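Local coordinates for cAMP factor (Mobiluncus curtisii, PDB 6JLC), which is a bacterial toxin of the CAMP factor family, probably a pore-forming protein that acts on host membranes in the co-haemolytic reaction, at residues K171-H176 with T215-A220. Numbering follows the deposited sequence.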
ATOM      1  N   LYS A 171       2.174   1.937  25.606  1.00 67.88           N
ATOM      2  CA  LYS A 171       1.832   3.300  25.989  1.00 67.64           C
ATOM      3  C   LYS A 171       0.771   3.379  27.076  1.00 69.49           C
ATOM      4  O   LYS A 171       0.713   4.388  27.787  1.00 78.69           O
ATOM      5  CB  LYS A 171       1.360   4.092  24.766  1.00 63.39           C
ATOM      6  CG  LYS A 171       2.458   4.344  23.751  1.00 68.63           C
ATOM      7  CD  LYS A 171       2.142   5.537  22.865  1.00 72.40           C
ATOM      8  CE  LYS A 171       2.515   5.249  21.413  1.00 73.10           C
ATOM      9  NZ  LYS A 171       1.378   5.482  20.481  1.00 70.66           N
ATOM     10  N   GLU A 172      -0.053   2.343  27.242  1.00 62.98           N
ATOM     11  CA  GLU A 172      -1.169   2.404  28.174  1.00 52.19           C
ATOM     12  C   GLU A 172      -1.190   1.304  29.225  1.00 47.70           C
ATOM     13  O   GLU A 172      -1.777   1.514  30.285  1.00 52.09           O
ATOM     14  CB  GLU A 172      -2.504   2.364  27.413  1.00 57.96           C
ATOM     15  CG  GLU A 172      -2.740   3.570  26.526  1.00 65.80           C
ATOM     16  CD  GLU A 172      -3.187   4.785  27.313  1.00 79.00           C
ATOM     17  OE1 GLU A 172      -3.411   4.660  28.540  1.00 78.54           O
ATOM     18  OE2 GLU A 172      -3.314   5.867  26.702  1.00 85.47           O
ATOM     19  N   ILE A 173      -0.589   0.147  28.969  1.00 49.86           N
ATOM     20  CA  ILE A 173      -0.667  -0.988  29.892  1.00 46.03           C
ATOM     21  C   ILE A 173       0.619  -1.155  30.680  1.00 51.64           C
ATOM     22  O   ILE A 173       0.598  -1.273  31.904  1.00 55.09           O
ATOM     23  CB  ILE A 173      -1.015  -2.285  29.129  1.00 43.27           C
ATOM     24  CG1 ILE A 173      -2.229  -2.058  28.220  1.00 45.62           C
ATOM     25  CG2 ILE A 173      -1.260  -3.415  30.116  1.00 38.89           C
ATOM     26  CD1 ILE A 173      -3.472  -1.662  28.980  1.00 44.44           C
ATOM     27  N   LEU A 174       1.751  -1.205  29.983  1.00 59.28           N
ATOM     28  CA  LEU A 174       3.026  -1.277  30.679  1.00 67.01           C
ATOM     29  C   LEU A 174       3.250  -0.031  31.520  1.00 70.11           C
ATOM     30  O   LEU A 174       3.799  -0.108  32.625  1.00 62.62           O
ATOM     31  CB  LEU A 174       4.154  -1.450  29.670  1.00 66.78           C
ATOM     32  CG  LEU A 174       5.542  -1.464  30.304  1.00 64.94           C
ATOM     33  CD1 LEU A 174       5.738  -2.633  31.252  1.00 64.09           C
ATOM     34  CD2 LEU A 174       6.526  -1.488  29.194  1.00 59.70           C
ATOM     35  N   THR A 175       2.806   1.124  31.016  1.00 80.34           N
ATOM     36  CA  THR A 175       3.016   2.391  31.712  1.00 87.02           C
ATOM     37  C   THR A 175       2.230   2.459  33.020  1.00 85.99           C
ATOM     38  O   THR A 175       2.723   3.011  34.011  1.00 87.25           O
ATOM     39  CB  THR A 175       2.636   3.558  30.794  1.00 85.22           C
ATOM     40  OG1 THR A 175       1.461   3.220  30.046  1.00 84.29           O
ATOM     41  CG2 THR A 175       3.766   3.877  29.815  1.00 79.88           C
ATOM     42  N   HIS A 176       1.012   1.893  33.058  1.00 79.59           N
ATOM     43  CA  HIS A 176       0.114   2.140  34.178  1.00 72.58           C
ATOM     44  C   HIS A 176      -0.581   0.923  34.783  1.00 69.41           C
ATOM     45  O   HIS A 176      -1.370   1.103  35.716  1.00 69.54           O
ATOM     46  CB  HIS A 176      -0.975   3.148  33.773  1.00 69.51           C
ATOM     47  CG  HIS A 176      -0.441   4.389  33.131  1.00 75.97           C
ATOM     48  ND1 HIS A 176      -0.757   4.754  31.839  1.00 78.77           N
ATOM     49  CD2 HIS A 176       0.383   5.354  33.602  1.00 79.93           C
ATOM     50  CE1 HIS A 176      -0.150   5.888  31.541  1.00 78.28           C
ATOM     51  NE2 HIS A 176       0.550   6.273  32.594  1.00 81.12           N
ATOM     52  N   THR A 215     -10.763  -7.349  22.037  1.00 35.58           N
ATOM     53  CA  THR A 215     -11.381  -7.620  23.330  1.00 37.47           C
ATOM     54  C   THR A 215     -10.338  -7.741  24.428  1.00 40.46           C
ATOM     55  O   THR A 215     -10.552  -7.265  25.553  1.00 38.85           O
ATOM     56  CB  THR A 215     -12.224  -8.892  23.243  1.00 36.69           C
ATOM     57  OG1 THR A 215     -13.278  -8.687  22.291  1.00 39.20           O
ATOM     58  CG2 THR A 215     -12.837  -9.234  24.610  1.00 38.29           C
ATOM     59  N   ALA A 216      -9.198  -8.372  24.126  1.00 34.52           N
ATOM     60  CA  ALA A 216      -8.134  -8.489  25.120  1.00 33.53           C
ATOM     61  C   ALA A 216      -7.556  -7.126  25.482  1.00 32.31           C
ATOM     62  O   ALA A 216      -7.263  -6.864  26.654  1.00 37.95           O
ATOM     63  CB  ALA A 216      -7.036  -9.416  24.602  1.00 33.27           C
ATOM     64  N   TYR A 217      -7.381  -6.241  24.495  1.00 34.26           N
ATOM     65  CA  TYR A 217      -6.853  -4.924  24.832  1.00 39.59           C
ATOM     66  C   TYR A 217      -7.841  -4.142  25.682  1.00 45.34           C
ATOM     67  O   TYR A 217      -7.446  -3.481  26.652  1.00 43.10           O
ATOM     68  CB  TYR A 217      -6.503  -4.125  23.585  1.00 37.68           C
ATOM     69  CG  TYR A 217      -5.998  -2.753  23.969  1.00 47.35           C
ATOM     70  CD1 TYR A 217      -4.711  -2.588  24.476  1.00 49.05           C
ATOM     71  CD2 TYR A 217      -6.815  -1.634  23.876  1.00 44.69           C
ATOM     72  CE1 TYR A 217      -4.247  -1.342  24.861  1.00 52.27           C
ATOM     73  CE2 TYR A 217      -6.359  -0.381  24.252  1.00 49.61           C
ATOM     74  CZ  TYR A 217      -5.072  -0.239  24.744  1.00 55.81           C
ATOM     75  OH  TYR A 217      -4.608   1.005  25.121  1.00 58.89           O
ATOM     76  N   ALA A 218      -9.129  -4.198  25.327  1.00 43.13           N
ATOM     77  CA  ALA A 218     -10.153  -3.528  26.122  1.00 42.65           C
ATOM     78  C   ALA A 218     -10.140  -4.011  27.565  1.00 44.72           C
ATOM     79  O   ALA A 218     -10.216  -3.200  28.499  1.00 48.44           O
ATOM     80  CB  ALA A 218     -11.529  -3.749  25.492  1.00 47.09           C
ATOM     81  N   THR A 219     -10.037  -5.329  27.770  1.00 40.82           N
ATOM     82  CA  THR A 219      -9.933  -5.869  29.125  1.00 41.13           C
ATOM     83  C   THR A 219      -8.728  -5.287  29.864  1.00 48.77           C
ATOM     84  O   THR A 219      -8.824  -4.904  31.038  1.00 48.00           O
ATOM     85  CB  THR A 219      -9.842  -7.395  29.075  1.00 40.27           C
ATOM     86  OG1 THR A 219     -11.031  -7.927  28.477  1.00 45.56           O
ATOM     87  CG2 THR A 219      -9.674  -7.969  30.468  1.00 40.90           C
ATOM     88  N   ALA A 220      -7.585  -5.200  29.185  1.00 44.68           N
ATOM     89  CA  ALA A 220      -6.386  -4.684  29.837  1.00 45.06           C
ATOM     90  C   ALA A 220      -6.503  -3.187  30.114  1.00 46.47           C
ATOM     91  O   ALA A 220      -6.049  -2.709  31.164  1.00 44.35           O
ATOM     92  CB  ALA A 220      -5.156  -4.980  28.974  1.00 43.61           C
TER
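I173 packs its CG1-CD1 arm against helix 203-222, where it overlaps A220 and the outer part of the Y217 ring. I173 CD1 lies 3.7 Å from A220 CB and 3.5 Å from A220 O, so the methyl group rests on both the side chain and the backbone carbonyl of the alanine. The small alanine lets the branched isoleucine come close to the helix, with I173 CA 6.8 Å from A220 CA. One turn back, Y217 has CG anti to its backbone N (chi1 178°), which carries the ring across to helix 152-173; there Y217 CE1 is 4.0 Å from I173 CG1. These two helices, together with helix 179-197 between them in sequence, pack as the all-helical C-terminal part of the CAMP factor fold, and T181 of that middle helix also touches A220. A tyrosine suits this place because its long ring spans the gap while its hydroxyl sits at the partly exposed border, Y217 OH 3.4 Å from E172 CB. E172 offers that oxygen its CH2 groups, then bends at chi2 (-78°) and leads its charge away, the carboxylate plane turned 80° from the ring. No hydrogen bond joins the segments; the hydroxyls of T175 and T219 bond to carbonyls of their own segments. T175 OG1 donates to K171 O (2.7 Å) from above the carbonyl plane, while T219 N and OG1 reach T215 O from opposite faces of its plane.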